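Putative ABC-transporter ATP-binding protein (Alicyclobacillus acidocaldarius, PDB 1Z47) probably binds and hydrolyses ATP to drive sulfate import as the ATPase subunit of an ABC transporter. Local coordinates at residues G259-A264 with V280-R285; V289-A294 with C315-K320; F201-H204 with E208-E211; T55-L60 with R215-H220. All blocks are in the same frame, centred on the assembly; numbering follows the deposited sequence.

Two contacts lie in each half of the chain. Contacts 3 and 4 share the mixed sheet of the ATPase half, their centres about 11 Å apart, and touch where Val-202 packs on Leu-58 and Thr-55. Contact 3 falls between the segments of contact 4 along the chain. Contacts 1 and 2 follow in the C-terminal beta half, centres about 16 Å apart, touching through Val-284 and Val-289 of the consecutive strands 279-284 and 289-293. Centres of contacts from different halves are about 29 to 38 Å apart within one chain, yet Trp-316 of contact 2 meets Glu-211 of the second subunit, bringing the C-terminal part of one copy against the ATPase part of the other.

Contact 1: G259-A264 with V280-R285; sequences GRIEVA and VAVVVR
This is a buried, purely apolar contact in which Ile-261 and Val-263 meet Val-280 and Val-282, fastening the small hairpin of strands 260-262 and 267-269 onto the three-stranded antiparallel sheet 250-255, 279-284 and 351-354 of the C-terminal, probably OB-like beta region. No hydrogen bond crosses between the two segments, whose nearest CA atoms, those of Val-263 and Val-282, are 8.5 Å apart; side chains alone fill the space, as between packed layers of a beta structure. Ile-261 on its strand and Val-263 just beyond the strand's end both point toward 280-285, and alternation on the other strand turns Val-280 and Val-282 to face them and Ala-281 away. Ile-261 and Val-282 reach toward each other but are modelled closer than two carbons can approach, and their detailed fit is therefore doubtful. Ile-261 carries CG1 between its backbone N and carbonyl carbon (chi1 54°), which leaves CG2 beside the backbone N, and this branch crosses the Val-280 side chain at an angle, with CG2 of Ile-261 4.0 Å from CG2 of Val-280. Leu-268 of the hairpin's other strand touches Ile-261, Val-263 and Val-282, and Ile-352 touches Ile-261 and Val-280. At the far end Val-263 reaches straight at its partner, its CG2 lying 4.1 Å from CG1 of Val-282.

Contact 2: V289-A294 with C315-K320; sequences VELQPA and CWIRTK
Leu-291 inserts its forked end between two residues of strand 312-319, touching Cys-315 with one methyl and Ile-317 with the other. Its chain is stretched out beyond CB (chi2 -180°), which makes CD1 the leading tip and CD2 a branch on the flank. The tip is directed at the thiol, with Leu-291 CD1 4.2 Å from Cys-315 SG. The flank serves Ile-317, whose side chain runs alongside that of Leu-291 in the opposite sense; CD2 of Leu-291 and CD1 of Ile-317 are also 4.2 Å apart. On the other strand, Cys-315 holds SG anti to its backbone N (chi1 -172°), a setting that carries the sulfur in to meet Leu-291. Both gaps are ordinary van der Waals separations, and the contact is apolar throughout, without a hydrogen bond between the segments. Cys-315 and Ile-317 face inward, whereas Trp-316 between them points away and packs on Glu-211 of the second subunit. Around the meeting point, Trp-337 covers Leu-291, while Val-303 and Met-345 pack on Ile-317. Strands 289-293 and 312-319 belong to one antiparallel sheet but are separated in it by strands 342-347 and 301-308, and their CA atoms approach only to 9.6 Å, Leu-291 to Cys-315. Val-289 also touches Val-327 on strand 324-330, at the opposite edge; the sheet therefore curls round a shared interior, consistent with an OB-type barrel.

Contact 3: F201-H204 with E208-E211; sequences FVTH and EALE
The phenyl ring of Phe-201 turns its edge to helix 206-212: CZ of Phe-201 lies 4.2 Å from CA of Ala-209, which sits near the ring plane. The CG methylene of Glu-208 approaches the same ring obliquely, 4.3 Å from its CE1. The second flat group, the Glu-208 carboxylate, is engaged through one oxygen. Its OE1 accepts a very short hydrogen bond from Thr-203 OG1, 2.5 Å as modelled, a length best read with caution, and another at 2.8 Å from a water to Glu-208 OE1; that water also makes a weak bond to the carbonyl O of Val-202. Thr-203 places OG1 anti to its backbone N (chi1 -174°), and the extended Glu-208 chain runs past it in the opposite sense. The same hydroxyl is also bonded to the backbone N of Asp-205, in the turn between strand and helix. With an alanine in place of Glu-208, the Thr-203 hydroxyl would probably be left without its carboxylate acceptor, and the water would lose one anchor. OE1 thus takes two hydrogen bonds, besides a long, weak ion pair with Arg-181, and the Thr-203 hydroxyl ties the strand end to the helix start, next to His-204, consistent with the switch histidine of ABC ATPases.

Contact 4: T55-L60 with R215-H220; sequences TTILRL and RVLVLH
Ile-57 extends from helix 54-62 toward strand 215-220 and meets Leu-219 and, more loosely, Leu-217 with a single methyl, CD1. Its side chain is drawn out to full length: CG1 stands anti to the carbonyl carbon and CD1 anti to CA (chi2 180°), which carries the methyl clear of the helix. There it confronts Leu-219 tip to tip, CD1 of Ile-57 lying 3.7 Å from CD1 of Leu-219 and 4.1 Å from its CG. Leu-219 is folded quite differently. With chi2 at -65° neither of its methyls is anti to CA, and the other one, CD2, collides in the model with a neighbouring backbone oxygen, leaving the setting of this leucine end doubtful. Leu-217, two residues back and on the same side of the strand, holds its CD2 nearly anti to CA; this is the branch that approaches the helix, 4.4 Å from CD1 of Ile-57. Together the side chains of Ile-57 and Leu-219 span the 9.9 Å between CA of Ile-57 and CA of Leu-219, and no hydrogen bond joins the two segments. Leu-46 of strand 43-47 touches both Ile-57 and Leu-217, while Ser-52, in the loop leading to the helix, packs on Leu-219. A helix following a probable Walker A loop and packed on the strand beside the one that enters that loop is typical of the core of P-loop NTPases.

Contact 1: G259-A264 with V280-R285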
loop_
_atom_site.group_PDB
_atom_site.type_symbol
_atom_site.label_atom_id
_atom_site.label_comp_id
_atom_site.label_asym_id
_atom_site.label_seq_id
_atom_site.Cartn_x
_atom_site.Cartn_y
_atom_site.Cartn_z
ATOM N N GLY B 259 -27.376 -8.489 28.336
ATOM C CA GLY B 259 -27.391 -7.357 27.416
ATOM C C GLY B 259 -26.058 -6.657 27.128
ATOM O O GLY B 259 -26.038 -5.486 26.758
ATOM N N ARG B 260 -24.948 -7.364 27.286
ATOM C CA ARG B 260 -23.633 -6.775 27.061
ATOM C C ARG B 260 -22.579 -7.808 26.682
ATOM O O ARG B 260 -22.820 -9.019 26.787
ATOM C CB ARG B 260 -23.178 -6.059 28.348
ATOM C CG ARG B 260 -22.970 -6.982 29.539
ATOM C CD ARG B 260 -22.947 -6.221 30.882
ATOM N NE ARG B 260 -22.606 -7.116 31.995
ATOM C CZ ARG B 260 -23.436 -7.445 32.981
ATOM N NH1 ARG B 260 -24.664 -6.943 33.016
ATOM N NH2 ARG B 260 -23.053 -8.312 33.913
ATOM N N ILE B 261 -21.429 -7.330 26.201
ATOM C CA ILE B 261 -20.322 -8.219 25.925
ATOM C C ILE B 261 -19.142 -7.662 26.714
ATOM O O ILE B 261 -19.113 -6.472 27.038
ATOM C CB ILE B 261 -19.972 -8.301 24.422
ATOM C CG1 ILE B 261 -19.720 -6.900 23.848
ATOM C CG2 ILE B 261 -21.095 -9.021 23.686
ATOM C CD1 ILE B 261 -19.129 -6.927 22.423
ATOM N N GLU B 262 -18.188 -8.520 27.039
ATOM C CA GLU B 262 -17.021 -8.109 27.814
ATOM C C GLU B 262 -15.797 -7.905 26.927
ATOM O O GLU B 262 -15.289 -8.857 26.337
ATOM C CB GLU B 262 -16.705 -9.156 28.882
ATOM C CG GLU B 262 -17.764 -10.261 29.004
ATOM C CD GLU B 262 -17.661 -11.341 27.908
ATOM O OE1 GLU B 262 -17.890 -11.033 26.712
ATOM O OE2 GLU B 262 -17.346 -12.505 28.260
ATOM N N VAL B 263 -15.327 -6.665 26.859
ATOM C CA VAL B 263 -14.164 -6.328 26.051
ATOM C C VAL B 263 -13.134 -5.611 26.923
ATOM O O VAL B 263 -13.361 -4.490 27.383
ATOM C CB VAL B 263 -14.578 -5.424 24.850
ATOM C CG1 VAL B 263 -13.411 -5.171 23.948
ATOM C CG2 VAL B 263 -15.713 -6.082 24.073
ATOM N N ALA B 264 -12.015 -6.283 27.174
ATOM C CA ALA B 264 -10.923 -5.721 27.973
ATOM C C ALA B 264 -11.356 -5.161 29.334
ATOM O O ALA B 264 -11.055 -4.008 29.664
ATOM C CB ALA B 264 -10.213 -4.626 27.168
ATOM N N VAL B 280 -21.806 -12.033 18.489
ATOM C CA VAL B 280 -21.635 -10.804 17.695
ATOM C C VAL B 280 -20.151 -10.648 17.436
ATOM O O VAL B 280 -19.313 -11.278 18.116
ATOM C CB VAL B 280 -22.057 -9.511 18.465
ATOM C CG1 VAL B 280 -23.522 -9.525 18.793
ATOM C CG2 VAL B 280 -21.247 -9.398 19.755
ATOM N N ALA B 281 -19.833 -9.805 16.452
ATOM C CA ALA B 281 -18.450 -9.482 16.139
ATOM C C ALA B 281 -18.263 -8.088 16.727
ATOM O O ALA B 281 -19.062 -7.195 16.475
ATOM C CB ALA B 281 -18.213 -9.429 14.601
ATOM N N VAL B 282 -17.237 -7.916 17.534
ATOM C CA VAL B 282 -16.952 -6.598 18.075
ATOM C C VAL B 282 -15.833 -6.091 17.152
ATOM O O VAL B 282 -14.865 -6.816 16.891
ATOM C CB VAL B 282 -16.407 -6.669 19.504
ATOM C CG1 VAL B 282 -16.490 -5.297 20.160
ATOM C CG2 VAL B 282 -17.158 -7.703 20.274
ATOM N N VAL B 283 -15.983 -4.875 16.643
ATOM C CA VAL B 283 -14.960 -4.290 15.769
ATOM C C VAL B 283 -14.381 -3.050 16.458
ATOM O O VAL B 283 -15.107 -2.114 16.778
ATOM C CB VAL B 283 -15.569 -3.926 14.394
ATOM C CG1 VAL B 283 -14.494 -3.358 13.456
ATOM C CG2 VAL B 283 -16.155 -5.172 13.760
ATOM N N VAL B 284 -13.078 -3.061 16.702
ATOM C CA VAL B 284 -12.422 -1.937 17.367
ATOM C C VAL B 284 -11.179 -1.539 16.586
ATOM O O VAL B 284 -10.279 -2.356 16.380
ATOM C CB VAL B 284 -12.021 -2.316 18.840
ATOM C CG1 VAL B 284 -11.312 -1.141 19.530
ATOM C CG2 VAL B 284 -13.272 -2.766 19.625
ATOM N N ARG B 285 -11.139 -0.284 16.136
ATOM C CA ARG B 285 -9.990 0.196 15.377
ATOM C C ARG B 285 -8.766 0.394 16.260
ATOM O O ARG B 285 -8.881 0.848 17.388
ATOM C CB ARG B 285 -10.376 1.472 14.613
ATOM C CG ARG B 285 -11.484 1.197 13.581
ATOM C CD ARG B 285 -11.573 2.277 12.515
ATOM N NE ARG B 285 -12.780 2.186 11.713
ATOM C CZ ARG B 285 -12.938 1.377 10.677
ATOM N NH1 ARG B 285 -11.956 0.569 10.304
ATOM N NH2 ARG B 285 -14.075 1.393 10.004
#

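Contact 2: V289-A294 with C315-K320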
loop_
_atom_site.group_PDB
_atom_site.type_symbol
_atom_site.label_atom_id
_atom_site.label_comp_id
_atom_site.label_asym_id
_atom_site.label_seq_id
_atom_site.Cartn_x
_atom_site.Cartn_y
_atom_site.Cartn_z
ATOM N N VAL B 289 -8.005 2.372 21.000
ATOM C CA VAL B 289 -7.690 1.624 22.205
ATOM C C VAL B 289 -6.521 2.318 22.911
ATOM O O VAL B 289 -5.502 2.608 22.281
ATOM C CB VAL B 289 -7.295 0.180 21.852
ATOM C CG1 VAL B 289 -6.986 -0.606 23.116
ATOM C CG2 VAL B 289 -8.435 -0.486 21.049
ATOM N N GLU B 290 -6.669 2.591 24.208
ATOM C CA GLU B 290 -5.616 3.263 24.976
ATOM C C GLU B 290 -4.938 2.329 25.967
ATOM O O GLU B 290 -5.595 1.525 26.627
ATOM C CB GLU B 290 -6.209 4.463 25.703
ATOM C CG GLU B 290 -7.212 5.215 24.849
ATOM C CD GLU B 290 -7.718 6.486 25.509
ATOM O OE1 GLU B 290 -7.012 7.517 25.453
ATOM O OE2 GLU B 290 -8.822 6.450 26.089
ATOM N N LEU B 291 -3.617 2.434 26.072
ATOM C CA LEU B 291 -2.859 1.584 26.974
ATOM C C LEU B 291 -2.294 2.340 28.169
ATOM O O LEU B 291 -1.831 3.474 28.046
ATOM C CB LEU B 291 -1.730 0.908 26.208
ATOM C CG LEU B 291 -2.200 0.321 24.874
ATOM C CD1 LEU B 291 -1.033 -0.331 24.175
ATOM C CD2 LEU B 291 -3.321 -0.672 25.114
ATOM N N GLN B 292 -2.334 1.690 29.325
ATOM C CA GLN B 292 -1.842 2.267 30.562
ATOM C C GLN B 292 -1.150 1.138 31.286
ATOM O O GLN B 292 -1.670 0.023 31.332
ATOM C CB GLN B 292 -3.019 2.814 31.367
ATOM C CG GLN B 292 -3.821 3.824 30.554
ATOM C CD GLN B 292 -5.044 4.362 31.272
ATOM O OE1 GLN B 292 -4.942 4.926 32.363
ATOM N NE2 GLN B 292 -6.214 4.201 30.653
ATOM N N PRO B 293 0.044 1.402 31.848
ATOM C CA PRO B 293 0.828 0.392 32.570
ATOM C C PRO B 293 0.008 -0.361 33.615
ATOM O O PRO B 293 -1.028 0.128 34.073
ATOM C CB PRO B 293 1.961 1.214 33.195
ATOM C CG PRO B 293 2.108 2.372 32.238
ATOM C CD PRO B 293 0.673 2.730 31.967
ATOM N N ALA B 294 0.471 -1.552 33.980
ATOM C CA ALA B 294 -0.216 -2.370 34.974
ATOM C C ALA B 294 0.590 -3.601 35.367
ATOM O O ALA B 294 1.559 -3.977 34.694
ATOM C CB ALA B 294 -1.588 -2.796 34.448
ATOM N N CYS B 315 1.426 -0.915 18.161
ATOM C CA CYS B 315 1.728 -1.793 19.271
ATOM C C CYS B 315 0.849 -3.049 19.274
ATOM O O CYS B 315 -0.377 -2.961 19.304
ATOM C CB CYS B 315 1.557 -1.025 20.584
ATOM S SG CYS B 315 2.139 -1.945 22.035
ATOM N N TRP B 316 1.487 -4.213 19.214
ATOM C CA TRP B 316 0.765 -5.478 19.261
ATOM C C TRP B 316 0.836 -6.042 20.687
ATOM O O TRP B 316 1.917 -6.131 21.278
ATOM C CB TRP B 316 1.369 -6.480 18.272
ATOM C CG TRP B 316 1.041 -6.128 16.833
ATOM C CD1 TRP B 316 -0.081 -6.484 16.130
ATOM C CD2 TRP B 316 1.801 -5.272 15.970
ATOM N NE1 TRP B 316 -0.068 -5.896 14.881
ATOM C CE2 TRP B 316 1.076 -5.145 14.759
ATOM C CE3 TRP B 316 3.019 -4.591 16.105
ATOM C CZ2 TRP B 316 1.535 -4.367 13.685
ATOM C CZ3 TRP B 316 3.478 -3.812 15.037
ATOM C CH2 TRP B 316 2.730 -3.709 13.843
ATOM N N ILE B 317 -0.323 -6.404 21.224
ATOM C CA ILE B 317 -0.424 -6.975 22.576
ATOM C C ILE B 317 -1.265 -8.264 22.588
ATOM O O ILE B 317 -2.189 -8.430 21.781
ATOM C CB ILE B 317 -1.066 -5.971 23.548
ATOM C CG1 ILE B 317 -2.456 -5.595 23.045
ATOM C CG2 ILE B 317 -0.164 -4.728 23.681
ATOM C CD1 ILE B 317 -3.246 -4.685 23.958
ATOM N N ARG B 318 -0.929 -9.172 23.504
ATOM C CA ARG B 318 -1.635 -10.453 23.641
ATOM C C ARG B 318 -2.371 -10.487 24.963
ATOM O O ARG B 318 -1.754 -10.381 26.023
ATOM C CB ARG B 318 -0.654 -11.617 23.622
ATOM C CG ARG B 318 -1.316 -12.997 23.746
ATOM C CD ARG B 318 -0.263 -14.059 24.025
ATOM N NE ARG B 318 0.897 -13.865 23.161
ATOM C CZ ARG B 318 0.920 -14.154 21.863
ATOM N NH1 ARG B 318 2.016 -13.930 21.148
ATOM N NH2 ARG B 318 -0.147 -14.695 21.285
ATOM N N THR B 319 -3.685 -10.625 24.898
ATOM C CA THR B 319 -4.505 -10.691 26.100
ATOM C C THR B 319 -4.297 -12.011 26.821
ATOM O O THR B 319 -3.627 -12.918 26.321
ATOM C CB THR B 319 -5.982 -10.604 25.763
ATOM O OG1 THR B 319 -6.376 -11.779 25.037
ATOM C CG2 THR B 319 -6.242 -9.401 24.934
ATOM N N LYS B 320 -4.890 -12.111 28.002
ATOM C CA LYS B 320 -4.815 -13.321 28.814
ATOM C C LYS B 320 -5.403 -14.499 28.026
ATOM O O LYS B 320 -4.867 -15.608 28.053
ATOM C CB LYS B 320 -5.602 -13.112 30.112
ATOM C CG LYS B 320 -7.108 -12.908 29.898
ATOM C CD LYS B 320 -7.397 -11.680 29.038
ATOM C CE LYS B 320 -8.824 -11.674 28.522
ATOM N NZ LYS B 320 -9.131 -10.383 27.849
#

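Contact 3: F201-H204 with E208-E211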
loop_
_atom_site.group_PDB
_atom_site.type_symbol
_atom_site.label_atom_id
_atom_site.label_comp_id
_atom_site.label_asym_id
_atom_site.label_seq_id
_atom_site.Cartn_x
_atom_site.Cartn_y
_atom_site.Cartn_z
ATOM N N PHE B 201 -12.848 3.601 -11.066
ATOM C CA PHE B 201 -11.601 2.840 -11.053
ATOM C C PHE B 201 -11.779 1.615 -10.165
ATOM O O PHE B 201 -12.618 1.604 -9.271
ATOM C CB PHE B 201 -10.436 3.718 -10.570
ATOM C CG PHE B 201 -10.546 4.166 -9.140
ATOM C CD1 PHE B 201 -9.916 3.450 -8.114
ATOM C CD2 PHE B 201 -11.245 5.331 -8.817
ATOM C CE1 PHE B 201 -9.981 3.900 -6.798
ATOM C CE2 PHE B 201 -11.323 5.793 -7.515
ATOM C CZ PHE B 201 -10.687 5.080 -6.489
ATOM N N VAL B 202 -11.000 0.583 -10.446
ATOM C CA VAL B 202 -11.066 -0.677 -9.710
ATOM C C VAL B 202 -9.920 -0.722 -8.711
ATOM O O VAL B 202 -8.815 -0.266 -9.014
ATOM C CB VAL B 202 -10.951 -1.865 -10.704
ATOM C CG1 VAL B 202 -10.549 -3.147 -9.976
ATOM C CG2 VAL B 202 -12.307 -2.059 -11.440
ATOM N N THR B 203 -10.177 -1.261 -7.523
ATOM C CA THR B 203 -9.118 -1.346 -6.521
ATOM C C THR B 203 -9.416 -2.324 -5.375
ATOM O O THR B 203 -10.565 -2.517 -4.975
ATOM C CB THR B 203 -8.810 0.055 -5.928
ATOM O OG1 THR B 203 -7.680 -0.031 -5.057
ATOM C CG2 THR B 203 -9.986 0.582 -5.158
ATOM N N HIS B 204 -8.370 -2.958 -4.859
ATOM C CA HIS B 204 -8.534 -3.864 -3.733
ATOM C C HIS B 204 -7.860 -3.241 -2.505
ATOM O O HIS B 204 -7.734 -3.879 -1.449
ATOM C CB HIS B 204 -7.939 -5.245 -4.061
ATOM C CG HIS B 204 -6.509 -5.201 -4.523
ATOM N ND1 HIS B 204 -5.467 -4.849 -3.695
ATOM C CD2 HIS B 204 -5.952 -5.481 -5.729
ATOM C CE1 HIS B 204 -4.329 -4.912 -4.365
ATOM N NE2 HIS B 204 -4.596 -5.295 -5.602
ATOM N N GLU B 208 -6.453 3.524 -0.913
ATOM C CA GLU B 208 -6.511 4.221 -2.196
ATOM C C GLU B 208 -7.930 4.739 -2.453
ATOM O O GLU B 208 -8.120 5.855 -2.947
ATOM C CB GLU B 208 -6.106 3.290 -3.337
ATOM C CG GLU B 208 -6.272 3.917 -4.706
ATOM C CD GLU B 208 -5.910 2.985 -5.860
ATOM O OE1 GLU B 208 -6.104 1.753 -5.742
ATOM O OE2 GLU B 208 -5.443 3.498 -6.904
ATOM N N ALA B 209 -8.922 3.921 -2.120
ATOM C CA ALA B 209 -10.311 4.322 -2.326
ATOM C C ALA B 209 -10.670 5.556 -1.479
ATOM O O ALA B 209 -11.265 6.501 -1.977
ATOM C CB ALA B 209 -11.249 3.152 -2.009
ATOM N N LEU B 210 -10.307 5.553 -0.207
ATOM C CA LEU B 210 -10.618 6.697 0.656
ATOM C C LEU B 210 -9.915 7.956 0.178
ATOM O O LEU B 210 -10.446 9.069 0.280
ATOM C CB LEU B 210 -10.174 6.447 2.103
ATOM C CG LEU B 210 -10.816 5.307 2.909
ATOM C CD1 LEU B 210 -10.052 5.161 4.239
ATOM C CD2 LEU B 210 -12.299 5.577 3.159
ATOM N N GLU B 211 -8.703 7.774 -0.326
ATOM C CA GLU B 211 -7.902 8.893 -0.774
ATOM C C GLU B 211 -8.387 9.653 -1.996
ATOM O O GLU B 211 -8.342 10.890 -2.017
ATOM C CB GLU B 211 -6.487 8.430 -1.052
ATOM C CG GLU B 211 -5.688 9.483 -1.781
ATOM C CD GLU B 211 -4.554 10.031 -0.962
ATOM O OE1 GLU B 211 -4.657 10.075 0.287
ATOM O OE2 GLU B 211 -3.557 10.435 -1.584
HETATM O O HOH W 1 -5.663 0.156 -8.059
#

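Contact 4: T55-L60 with R215-H220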
loop_
_atom_site.group_PDB
_atom_site.type_symbol
_atom_site.label_atom_id
_atom_site.label_comp_id
_atom_site.label_asym_id
_atom_site.label_seq_id
_atom_site.Cartn_x
_atom_site.Cartn_y
_atom_site.Cartn_z
ATOM N N THR B 55 -14.190 -6.019 -11.139
ATOM C CA THR B 55 -13.630 -5.909 -12.488
ATOM C C THR B 55 -14.714 -6.154 -13.547
ATOM O O THR B 55 -14.795 -5.432 -14.565
ATOM C CB THR B 55 -12.448 -6.895 -12.665
ATOM O OG1 THR B 55 -11.427 -6.556 -11.717
ATOM C CG2 THR B 55 -11.850 -6.804 -14.066
ATOM N N THR B 56 -15.561 -7.145 -13.293
ATOM C CA THR B 56 -16.650 -7.455 -14.219
ATOM C C THR B 56 -17.518 -6.210 -14.389
ATOM O O THR B 56 -17.898 -5.874 -15.509
ATOM C CB THR B 56 -17.498 -8.622 -13.692
ATOM O OG1 THR B 56 -16.634 -9.749 -13.476
ATOM C CG2 THR B 56 -18.604 -9.009 -14.717
ATOM N N ILE B 57 -17.810 -5.516 -13.283
ATOM C CA ILE B 57 -18.617 -4.292 -13.331
ATOM C C ILE B 57 -17.935 -3.234 -14.222
ATOM O O ILE B 57 -18.581 -2.633 -15.096
ATOM C CB ILE B 57 -18.844 -3.709 -11.912
ATOM C CG1 ILE B 57 -19.861 -4.594 -11.153
ATOM C CG2 ILE B 57 -19.304 -2.245 -12.000
ATOM C CD1 ILE B 57 -20.166 -4.120 -9.730
ATOM N N LEU B 58 -16.640 -2.991 -13.996
ATOM C CA LEU B 58 -15.904 -2.025 -14.815
ATOM C C LEU B 58 -16.028 -2.428 -16.294
ATOM O O LEU B 58 -16.310 -1.582 -17.153
ATOM C CB LEU B 58 -14.416 -1.991 -14.416
ATOM C CG LEU B 58 -13.714 -0.745 -14.939
ATOM C CD1 LEU B 58 -14.025 0.440 -14.017
ATOM C CD2 LEU B 58 -12.200 -1.013 -15.055
ATOM N N ARG B 59 -15.834 -3.716 -16.587
ATOM C CA ARG B 59 -15.935 -4.224 -17.957
ATOM C C ARG B 59 -17.374 -4.136 -18.516
ATOM O O ARG B 59 -17.556 -3.984 -19.726
ATOM C CB ARG B 59 -15.422 -5.665 -18.031
ATOM C CG ARG B 59 -13.925 -5.783 -17.722
ATOM C CD ARG B 59 -13.494 -7.228 -17.565
ATOM N NE ARG B 59 -13.785 -7.991 -18.772
ATOM C CZ ARG B 59 -13.214 -7.770 -19.955
ATOM N NH1 ARG B 59 -13.552 -8.514 -21.004
ATOM N NH2 ARG B 59 -12.296 -6.815 -20.083
ATOM N N LEU B 60 -18.378 -4.220 -17.642
ATOM C CA LEU B 60 -19.783 -4.106 -18.070
ATOM C C LEU B 60 -20.066 -2.663 -18.494
ATOM O O LEU B 60 -20.913 -2.421 -19.352
ATOM C CB LEU B 60 -20.759 -4.459 -16.939
ATOM C CG LEU B 60 -21.475 -5.809 -16.822
ATOM C CD1 LEU B 60 -21.917 -6.293 -18.197
ATOM C CD2 LEU B 60 -20.585 -6.823 -16.174
ATOM N N ARG B 215 -17.157 8.757 -3.857
ATOM C CA ARG B 215 -17.931 7.701 -3.194
ATOM C C ARG B 215 -17.347 6.334 -3.552
ATOM O O ARG B 215 -16.799 6.119 -4.639
ATOM C CB ARG B 215 -19.423 7.729 -3.568
ATOM C CG ARG B 215 -20.199 8.872 -2.888
ATOM C CD ARG B 215 -21.683 8.698 -3.082
ATOM N NE ARG B 215 -22.036 8.729 -4.495
ATOM C CZ ARG B 215 -23.160 8.243 -4.993
ATOM N NH1 ARG B 215 -24.052 7.669 -4.182
ATOM N NH2 ARG B 215 -23.399 8.343 -6.294
ATOM N N VAL B 216 -17.503 5.403 -2.629
ATOM C CA VAL B 216 -16.958 4.063 -2.787
ATOM C C VAL B 216 -18.047 3.009 -2.866
ATOM O O VAL B 216 -18.972 2.998 -2.040
ATOM C CB VAL B 216 -16.053 3.742 -1.578
ATOM C CG1 VAL B 216 -15.406 2.361 -1.728
ATOM C CG2 VAL B 216 -14.998 4.832 -1.440
ATOM N N LEU B 217 -17.936 2.142 -3.867
ATOM C CA LEU B 217 -18.852 1.040 -4.042
ATOM C C LEU B 217 -18.134 -0.232 -3.519
ATOM O O LEU B 217 -17.247 -0.779 -4.178
ATOM C CB LEU B 217 -19.208 0.872 -5.518
ATOM C CG LEU B 217 -20.345 -0.119 -5.741
ATOM C CD1 LEU B 217 -21.658 0.566 -5.377
ATOM C CD2 LEU B 217 -20.383 -0.574 -7.179
ATOM N N VAL B 218 -18.507 -0.681 -2.327
ATOM C CA VAL B 218 -17.890 -1.872 -1.753
ATOM C C VAL B 218 -18.588 -3.132 -2.281
ATOM O O VAL B 218 -19.814 -3.311 -2.155
ATOM C CB VAL B 218 -17.949 -1.821 -0.208
ATOM C CG1 VAL B 218 -17.001 -2.860 0.412
ATOM C CG2 VAL B 218 -17.609 -0.428 0.267
ATOM N N LEU B 219 -17.798 -3.998 -2.906
ATOM C CA LEU B 219 -18.300 -5.224 -3.471
ATOM C C LEU B 219 -17.841 -6.428 -2.658
ATOM O O LEU B 219 -16.727 -6.460 -2.121
ATOM C CB LEU B 219 -17.802 -5.383 -4.910
ATOM C CG LEU B 219 -18.455 -4.494 -5.968
ATOM C CD1 LEU B 219 -19.936 -4.858 -6.105
ATOM C CD2 LEU B 219 -18.295 -3.039 -5.566
ATOM N N HIS B 220 -18.708 -7.420 -2.585
ATOM C CA HIS B 220 -18.390 -8.651 -1.870
ATOM C C HIS B 220 -19.252 -9.772 -2.446
ATOM O O HIS B 220 -20.483 -9.686 -2.475
ATOM C CB HIS B 220 -18.668 -8.480 -0.380
ATOM C CG HIS B 220 -18.243 -9.648 0.456
ATOM N ND1 HIS B 220 -19.100 -10.295 1.324
ATOM C CD2 HIS B 220 -17.040 -10.252 0.598
ATOM C CE1 HIS B 220 -18.441 -11.244 1.966
ATOM N NE2 HIS B 220 -17.189 -11.239 1.546
#